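Local coordinates for XRE-family like protein (Pseudomonas syringae pv. tomato, PDB 3F6W), which probably binds DNA as a helix-turn-helix regulator of the xenobiotic response element (XRE) family, at residues D17-A22 with I57-F62; I28-L33 with K46-E51. One frame throughout, in Å; residues are numbered along the deposited sequence.

Contact 1: D17-A22 with I57-F62; sequences DLLLEA and IEFMDF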
ATOM      1  N   ASP A  17       1.760  10.488   5.932  1.00 19.32           N
ATOM      2  CA  ASP A  17       1.507  11.564   4.962  1.00 15.17           C
ATOM      3  C   ASP A  17       0.358  12.439   5.464  1.00 18.35           C
ATOM      4  O   ASP A  17       0.464  13.674   5.514  1.00 17.33           O
ATOM      5  CB  ASP A  17       1.177  10.925   3.595  1.00 14.60           C
ATOM      6  CG  ASP A  17       1.203  11.915   2.424  1.00 30.62           C
ATOM      7  OD1 ASP A  17       1.685  13.064   2.590  1.00 23.45           O
ATOM      8  OD2 ASP A  17       0.751  11.516   1.310  1.00 20.81           O
ATOM      9  N   LEU A  18      -0.743  11.802   5.855  1.00 14.47           N
ATOM     10  CA  LEU A  18      -1.893  12.535   6.382  1.00 12.54           C
ATOM     11  C   LEU A  18      -1.570  13.292   7.650  1.00 16.11           C
ATOM     12  O   LEU A  18      -2.069  14.405   7.854  1.00 16.90           O
ATOM     13  CB  LEU A  18      -3.088  11.606   6.619  1.00 12.94           C
ATOM     14  CG  LEU A  18      -3.679  10.998   5.338  1.00 18.76           C
ATOM     15  CD1 LEU A  18      -4.620   9.844   5.675  1.00 21.50           C
ATOM     16  CD2 LEU A  18      -4.382  12.069   4.494  1.00 17.22           C
ATOM     17  N   LEU A  19      -0.742  12.703   8.510  1.00 16.41           N
ATOM     18  CA  LEU A  19      -0.423  13.353   9.779  1.00 13.60           C
ATOM     19  C   LEU A  19       0.448  14.573   9.558  1.00 16.38           C
ATOM     20  O   LEU A  19       0.316  15.577  10.266  1.00 17.27           O
ATOM     21  CB  LEU A  19       0.313  12.405  10.727  1.00 16.40           C
ATOM     22  CG  LEU A  19      -0.527  11.368  11.462  1.00 19.38           C
ATOM     23  CD1 LEU A  19       0.381  10.390  12.185  1.00 18.78           C
ATOM     24  CD2 LEU A  19      -1.466  12.053  12.444  1.00 18.75           C
ATOM     25  N   LEU A  20       1.356  14.475   8.595  1.00 19.96           N
ATOM     26  CA  LEU A  20       2.214  15.607   8.272  1.00 16.37           C
ATOM     27  C   LEU A  20       1.356  16.721   7.678  1.00 19.34           C
ATOM     28  O   LEU A  20       1.487  17.884   8.055  1.00 17.85           O
ATOM     29  CB  LEU A  20       3.325  15.195   7.308  1.00 15.40           C
ATOM     30  CG  LEU A  20       4.259  16.288   6.794  1.00 16.13           C
ATOM     31  CD1 LEU A  20       4.955  16.984   7.966  1.00 20.26           C
ATOM     32  CD2 LEU A  20       5.286  15.682   5.848  1.00 18.57           C
ATOM     33  N   GLU A  21       0.467  16.364   6.753  1.00 19.80           N
ATOM     34  CA  GLU A  21      -0.476  17.346   6.222  1.00 22.60           C
ATOM     35  C   GLU A  21      -1.219  18.053   7.360  1.00 18.40           C
ATOM     36  O   GLU A  21      -1.386  19.279   7.353  1.00 17.48           O
ATOM     37  CB  GLU A  21      -1.486  16.650   5.323  1.00 18.98           C
ATOM     38  CG  GLU A  21      -2.473  17.568   4.632  1.00 17.37           C
ATOM     39  CD  GLU A  21      -3.208  16.815   3.534  1.00 28.88           C
ATOM     40  OE1 GLU A  21      -4.104  16.020   3.872  1.00 23.97           O
ATOM     41  OE2 GLU A  21      -2.871  16.994   2.348  1.00 23.48           O
ATOM     42  N   ALA A  22      -1.689  17.270   8.331  1.00 15.22           N
ATOM     43  CA  ALA A  22      -2.455  17.826   9.450  1.00 17.54           C
ATOM     44  C   ALA A  22      -1.618  18.742  10.340  1.00 20.15           C
ATOM     45  O   ALA A  22      -2.076  19.821  10.729  1.00 20.29           O
ATOM     46  CB  ALA A  22      -3.113  16.717  10.273  1.00 18.51           C
ATOM     47  N   ILE A  57      -2.016   4.238  20.703  1.00 17.13           N
ATOM     48  CA  ILE A  57      -2.085   5.153  21.838  1.00 20.09           C
ATOM     49  C   ILE A  57      -1.342   6.457  21.540  1.00 18.87           C
ATOM     50  O   ILE A  57      -1.891   7.545  21.710  1.00 16.77           O
ATOM     51  CB  ILE A  57      -1.526   4.528  23.135  1.00 17.51           C
ATOM     52  CG1 ILE A  57      -2.277   3.232  23.463  1.00 21.35           C
ATOM     53  CG2 ILE A  57      -1.602   5.535  24.289  1.00 17.32           C
ATOM     54  CD1 ILE A  57      -3.753   3.399  23.550  1.00 22.84           C
ATOM     55  N   GLU A  58      -0.096   6.345  21.095  1.00 18.26           N
ATOM     56  CA  GLU A  58       0.678   7.524  20.712  1.00 11.22           C
ATOM     57  C   GLU A  58      -0.030   8.298  19.614  1.00 12.20           C
ATOM     58  O   GLU A  58      -0.063   9.538  19.638  1.00 15.31           O
ATOM     59  CB  GLU A  58       2.084   7.120  20.259  1.00 10.43           C
ATOM     60  CG  GLU A  58       2.831   6.337  21.331  1.00 13.55           C
ATOM     61  CD  GLU A  58       4.074   5.645  20.823  1.00 20.63           C
ATOM     62  OE1 GLU A  58       4.142   5.310  19.610  1.00 15.12           O
ATOM     63  OE2 GLU A  58       4.992   5.447  21.653  1.00 19.93           O
ATOM     64  N   PHE A  59      -0.607   7.559  18.667  1.00 13.76           N
ATOM     65  CA  PHE A  59      -1.342   8.157  17.550  1.00 16.89           C
ATOM     66  C   PHE A  59      -2.495   9.029  18.040  1.00 16.46           C
ATOM     67  O   PHE A  59      -2.658  10.172  17.589  1.00 16.91           O
ATOM     68  CB  PHE A  59      -1.860   7.061  16.603  1.00 14.78           C
ATOM     69  CG  PHE A  59      -2.813   7.569  15.547  1.00 14.81           C
ATOM     70  CD1 PHE A  59      -2.333   8.203  14.416  1.00 16.61           C
ATOM     71  CD2 PHE A  59      -4.192   7.421  15.700  1.00 13.60           C
ATOM     72  CE1 PHE A  59      -3.217   8.667  13.443  1.00 17.56           C
ATOM     73  CE2 PHE A  59      -5.079   7.890  14.738  1.00 17.04           C
ATOM     74  CZ  PHE A  59      -4.590   8.513  13.609  1.00 19.80           C
HETATM   75  N   MSE A  60      -3.314   8.497  18.947  1.00 11.82           N
HETATM   76  CA  MSE A  60      -4.397   9.308  19.477  1.00 23.85           C
HETATM   77  C   MSE A  60      -3.843  10.615  20.049  1.00 19.63           C
HETATM   78  O   MSE A  60      -4.377  11.686  19.770  1.00 17.59           O
HETATM   79  CB  MSE A  60      -5.226   8.538  20.515  1.00 17.49           C
HETATM   80  CG  MSE A  60      -6.053   7.401  19.913  1.00 19.78           C
HETATM   81 SE   MSE A  60      -7.403   6.734  21.168  0.60 27.12          SE
HETATM   82  CE  MSE A  60      -6.197   5.956  22.500  0.60 19.73           C
ATOM     83  N   ASP A  61      -2.763  10.536  20.830  1.00 16.17           N
ATOM     84  CA  ASP A  61      -2.242  11.728  21.516  1.00 15.85           C
ATOM     85  C   ASP A  61      -1.640  12.720  20.515  1.00 21.50           C
ATOM     86  O   ASP A  61      -1.752  13.943  20.671  1.00 18.21           O
ATOM     87  CB  ASP A  61      -1.168  11.345  22.552  1.00 16.71           C
ATOM     88  CG  ASP A  61      -1.725  10.515  23.721  1.00 21.37           C
ATOM     89  OD1 ASP A  61      -2.963  10.369  23.850  1.00 17.12           O
ATOM     90  OD2 ASP A  61      -0.905   9.992  24.510  1.00 18.02           O
ATOM     91  N   PHE A  62      -0.983  12.171  19.499  1.00 14.33           N
ATOM     92  CA  PHE A  62      -0.347  12.954  18.438  1.00 15.32           C
ATOM     93  C   PHE A  62      -1.434  13.786  17.752  1.00 21.33           C
ATOM     94  O   PHE A  62      -1.300  15.003  17.581  1.00 20.70           O
ATOM     95  CB  PHE A  62       0.301  11.972  17.451  1.00 15.82           C
ATOM     96  CG  PHE A  62       1.317  12.584  16.513  1.00 19.00           C
ATOM     97  CD1 PHE A  62       2.676  12.436  16.746  1.00 24.94           C
ATOM     98  CD2 PHE A  62       0.905  13.240  15.357  1.00 30.76           C
ATOM     99  CE1 PHE A  62       3.613  12.967  15.860  1.00 18.59           C
ATOM    100  CE2 PHE A  62       1.831  13.769  14.468  1.00 21.28           C
ATOM    101  CZ  PHE A  62       3.187  13.634  14.722  1.00 20.63           C
TER

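Contact 2: I28-L33 with K46-E51; sequences ITQKEL and KTENAE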
ATOM      1  N   ILE A  28       1.703  24.165  13.390  1.00 24.24           N
ATOM      2  CA  ILE A  28       2.426  23.763  14.600  1.00 29.74           C
ATOM      3  C   ILE A  28       3.756  23.123  14.242  1.00 43.12           C
ATOM      4  O   ILE A  28       3.788  22.195  13.439  1.00 28.95           O
ATOM      5  CB  ILE A  28       1.589  22.749  15.412  1.00 33.80           C
ATOM      6  CG1 ILE A  28       0.273  23.398  15.850  1.00 33.42           C
ATOM      7  CG2 ILE A  28       2.365  22.245  16.621  1.00 32.69           C
ATOM      8  CD1 ILE A  28      -0.759  22.413  16.384  1.00 27.54           C
ATOM      9  N   THR A  29       4.854  23.603  14.824  1.00 22.97           N
ATOM     10  CA  THR A  29       6.158  23.012  14.535  1.00 16.58           C
ATOM     11  C   THR A  29       6.302  21.673  15.262  1.00 13.40           C
ATOM     12  O   THR A  29       5.548  21.382  16.196  1.00 21.38           O
ATOM     13  CB  THR A  29       7.307  23.903  15.040  1.00 28.22           C
ATOM     14  OG1 THR A  29       7.129  24.139  16.447  1.00 31.10           O
ATOM     15  CG2 THR A  29       7.340  25.234  14.285  1.00 23.55           C
ATOM     16  N   GLN A  30       7.282  20.877  14.851  1.00 23.76           N
ATOM     17  CA  GLN A  30       7.589  19.641  15.565  1.00 25.91           C
ATOM     18  C   GLN A  30       7.910  19.939  17.037  1.00 28.10           C
ATOM     19  O   GLN A  30       7.392  19.288  17.941  1.00 22.80           O
ATOM     20  CB  GLN A  30       8.775  18.927  14.924  1.00 16.83           C
ATOM     21  CG  GLN A  30       8.550  18.489  13.495  1.00 18.34           C
ATOM     22  CD  GLN A  30       9.697  17.668  12.978  1.00 31.39           C
ATOM     23  OE1 GLN A  30      10.826  17.816  13.435  1.00 30.84           O
ATOM     24  NE2 GLN A  30       9.419  16.794  12.020  1.00 26.57           N
ATOM     25  N   LYS A  31       8.763  20.933  17.266  1.00 31.91           N
ATOM     26  CA  LYS A  31       9.165  21.299  18.620  1.00 28.00           C
ATOM     27  C   LYS A  31       7.950  21.640  19.480  1.00 22.62           C
ATOM     28  O   LYS A  31       7.849  21.214  20.627  1.00 21.31           O
ATOM     29  CB  LYS A  31      10.159  22.461  18.580  1.00 22.92           C
ATOM     30  CG  LYS A  31      10.715  22.868  19.931  1.00 51.62           C
ATOM     31  CD  LYS A  31      11.831  23.889  19.760  1.00 44.16           C
ATOM     32  CE  LYS A  31      12.429  24.304  21.097  1.00 95.49           C
ATOM     33  NZ  LYS A  31      11.535  25.230  21.847  1.00 52.42           N
ATOM     34  N   GLU A  32       7.007  22.378  18.903  1.00 19.89           N
ATOM     35  CA  GLU A  32       5.774  22.733  19.599  1.00 22.87           C
ATOM     36  C   GLU A  32       4.873  21.525  19.872  1.00 24.36           C
ATOM     37  O   GLU A  32       4.286  21.412  20.950  1.00 23.53           O
ATOM     38  CB  GLU A  32       5.006  23.791  18.805  1.00 27.40           C
ATOM     39  CG  GLU A  32       3.612  24.093  19.333  1.00 30.88           C
ATOM     40  CD  GLU A  32       3.622  24.980  20.559  0.50 78.35           C
ATOM     41  OE1 GLU A  32       2.557  25.130  21.192  1.00 61.26           O
ATOM     42  OE2 GLU A  32       4.693  25.531  20.888  0.23 19.49           O
ATOM     43  N   LEU A  33       4.746  20.636  18.885  1.00 20.90           N
ATOM     44  CA  LEU A  33       3.968  19.420  19.076  1.00 23.91           C
ATOM     45  C   LEU A  33       4.570  18.601  20.211  1.00 21.31           C
ATOM     46  O   LEU A  33       3.855  18.128  21.091  1.00 17.32           O
ATOM     47  CB  LEU A  33       3.907  18.592  17.785  1.00 27.39           C
ATOM     48  CG  LEU A  33       3.168  17.253  17.904  1.00 16.63           C
ATOM     49  CD1 LEU A  33       1.808  17.446  18.543  1.00 14.45           C
ATOM     50  CD2 LEU A  33       3.057  16.576  16.550  1.00 18.21           C
ATOM     51  N   LYS A  46      11.207  11.565  14.574  1.00 15.63           N
ATOM     52  CA  LYS A  46      11.394  10.157  14.206  1.00 16.36           C
ATOM     53  C   LYS A  46      10.072   9.515  13.788  1.00 13.60           C
ATOM     54  O   LYS A  46      10.033   8.619  12.938  1.00 19.16           O
ATOM     55  CB  LYS A  46      12.012   9.369  15.367  1.00 22.95           C
ATOM     56  CG  LYS A  46      13.499   9.651  15.562  1.00 21.19           C
ATOM     57  CD  LYS A  46      14.140   8.653  16.494  1.00 41.88           C
ATOM     58  CE  LYS A  46      15.648   8.822  16.506  1.00 59.98           C
ATOM     59  NZ  LYS A  46      16.291   7.850  17.418  1.00 44.41           N
ATOM     60  N   THR A  47       8.984   9.963  14.401  1.00 18.79           N
ATOM     61  CA  THR A  47       7.670   9.490  13.996  1.00 18.11           C
ATOM     62  C   THR A  47       7.425   9.906  12.544  1.00 17.02           C
ATOM     63  O   THR A  47       7.072   9.079  11.686  1.00 15.71           O
ATOM     64  CB  THR A  47       6.564  10.063  14.892  1.00 18.35           C
ATOM     65  OG1 THR A  47       6.636   9.460  16.188  1.00 14.56           O
ATOM     66  CG2 THR A  47       5.200   9.761  14.297  1.00 20.25           C
ATOM     67  N   GLU A  48       7.646  11.180  12.245  1.00 17.02           N
ATOM     68  CA  GLU A  48       7.384  11.667  10.878  1.00 18.64           C
ATOM     69  C   GLU A  48       8.330  11.081   9.831  1.00 22.97           C
ATOM     70  O   GLU A  48       7.938  10.862   8.685  1.00 19.51           O
ATOM     71  CB  GLU A  48       7.363  13.199  10.817  1.00 17.03           C
ATOM     72  CG  GLU A  48       6.327  13.806  11.760  1.00 20.75           C
ATOM     73  CD  GLU A  48       6.150  15.312  11.605  1.00 22.58           C
ATOM     74  OE1 GLU A  48       7.002  15.965  10.984  1.00 19.33           O
ATOM     75  OE2 GLU A  48       5.145  15.841  12.105  1.00 21.88           O
ATOM     76  N   ASN A  49       9.570  10.820  10.227  1.00 19.23           N
ATOM     77  CA  ASN A  49      10.554  10.251   9.318  1.00 22.41           C
ATOM     78  C   ASN A  49      10.481   8.735   9.193  1.00 24.09           C
ATOM     79  O   ASN A  49      11.294   8.148   8.500  1.00 19.64           O
ATOM     80  CB  ASN A  49      11.966  10.639   9.760  1.00 29.30           C
ATOM     81  CG  ASN A  49      12.172  12.140   9.781  1.00 44.82           C
ATOM     82  OD1 ASN A  49      11.374  12.891   9.229  1.00 50.78           O
ATOM     83  ND2 ASN A  49      13.246  12.583  10.426  1.00 47.75           N
ATOM     84  N   ALA A  50       9.528   8.109   9.878  1.00 16.85           N
ATOM     85  CA  ALA A  50       9.408   6.650   9.924  1.00 21.39           C
ATOM     86  C   ALA A  50      10.625   5.940  10.502  1.00 24.90           C
ATOM     87  O   ALA A  50      10.949   4.813  10.098  1.00 24.12           O
ATOM     88  CB  ALA A  50       9.082   6.090   8.540  1.00 25.63           C
ATOM     89  N   GLU A  51      11.292   6.591  11.447  1.00 20.97           N
ATOM     90  CA  GLU A  51      12.427   5.991  12.145  1.00 20.09           C
ATOM     91  C   GLU A  51      12.029   5.422  13.518  1.00 24.81           C
ATOM     92  O   GLU A  51      12.867   4.916  14.258  1.00 34.06           O
ATOM     93  CB  GLU A  51      13.559   7.007  12.297  1.00 24.66           C
ATOM     94  CG  GLU A  51      14.065   7.559  10.962  1.00 19.28           C
ATOM     95  CD  GLU A  51      14.901   6.562  10.178  0.92 52.33           C
ATOM     96  OE1 GLU A  51      15.185   5.466  10.707  0.75 51.00           O
TER
HETATM   97  O   HOH W   1      10.875  15.151  10.239  1.00 45.16           O

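Contact 1: D17-A22 with I57-F62
Leu19, on the first helix of an XRE-type helix-turn-helix domain, meets Phe59 and Phe62 of the fourth helix in the hydrophobic core of this all-helical fold. The contact is small and wholly apolar: one leucine set against two aromatic rings that stand on neighbouring turns of helix 56-66. At the closest backbone approach, Leu19 CA and Phe62 CA are 8.7 Å apart, and the side chains fill the space between.

The isobutyl end of Leu19 does the touching. Its CD2 methyl is shared by both rings, lying 3.9 Å from Phe59 CE1 and also 3.9 Å from Phe62 CD2. The second methyl, CD1, adds a further contact, 4.1 Å from Phe59 CD1. Each ring is met at a slant, and the distances are those of ordinary van der Waals packing. On the aromatic side both side chains start the same way, CG anti to the backbone N (chi1 171° for Phe59, -164° for Phe62), which sends both rings off the helix toward Leu19. The CB of Phe62 already points that way, whereas Phe59 starts off to one side and comes near through the CD1-CE1 flank of its ring.

Helix 3-26 also carries Asp17 and Glu21, which bond to Asn2 and Ser1 of the second subunit, so the helix that supplies Leu19 to the core serves the dimer as well. Around this core, helix 70-78 packs against Leu19 through Leu73 and against Phe59 through Pro70 and Leu74. Helix 41-48 comes in on Phe62, bringing Thr47 and Glu48.

Contact 2: I28-L33 with K46-E51
Gln30 and Glu48 lie at the start of helix 30-37 and the end of helix 41-48, the two helices of the helix-turn-helix, with their CA atoms 9.3 Å apart. Thr29 is the N-cap of the first: its OG1 accepts from Glu32 N at 3.0 Å. The second ends in a Schellman motif, in which Ala50 takes positive phi, Glu51 N bonds to Lys46 O at 2.8 Å and Ala50 N bonds to Thr47 O.

Across the gap the two side chains approach from opposite directions. Gln30 has CG anti to its carbonyl carbon (chi1 -62°) and an extended chain beyond, which delivers the amide to the carboxylate. There Gln30 NE2 donates to Glu48 OE1 at 2.8 Å, and the bond is fairly straight, 160° at the hydrogen. It leaves close to the amide plane but arrives well above the carboxylate plane, 54° out of it; the two flat groups are steeply inclined to each other. Gln30 NE2 also donates to a water at 2.8 Å. The same water lies unusually close to Asn49 OD1, so that second bond is doubtful.

With Gln30 OE1 bonded to Gln41 NE2 at the head of helix 41-48, both ends of the amide are engaged and its rotation is fixed. The main partner of Glu48 is Arg23 of helix 3-26, whose NE forms a salt bridge with OE2; this charge probably helps keep Glu48 ionised. An arginine-glutamate pair of this kind also occurs in relatives such as phage 434 repressor. The chemistry thus implies a polar network at the surface, in which Gln30 ties the two helices of the motif together and Glu48 ties the presumed recognition helix, 41-48, to Arg23 of the first helix.

How the contacts relate
From the N terminus, helix 3-26 supplies the first half of contact 1 and leads through a short turn into helix 30-37, where contact 2 opens. Contact 2 closes its loop at the end of helix 41-48. The chain then passes to helix 56-66, which closes the wider loop of contact 1, so the smaller loop is nested inside the larger. Their centres lie about 9 Å apart, and they touch: Phe62 CZ packs 3.5 Å from Leu33 CD2, and Leu20 CD1 sits near Glu48 OE1. Together the apolar core and the polar surface network bind the helix-turn-helix pair to helices 3-26 and 56-66.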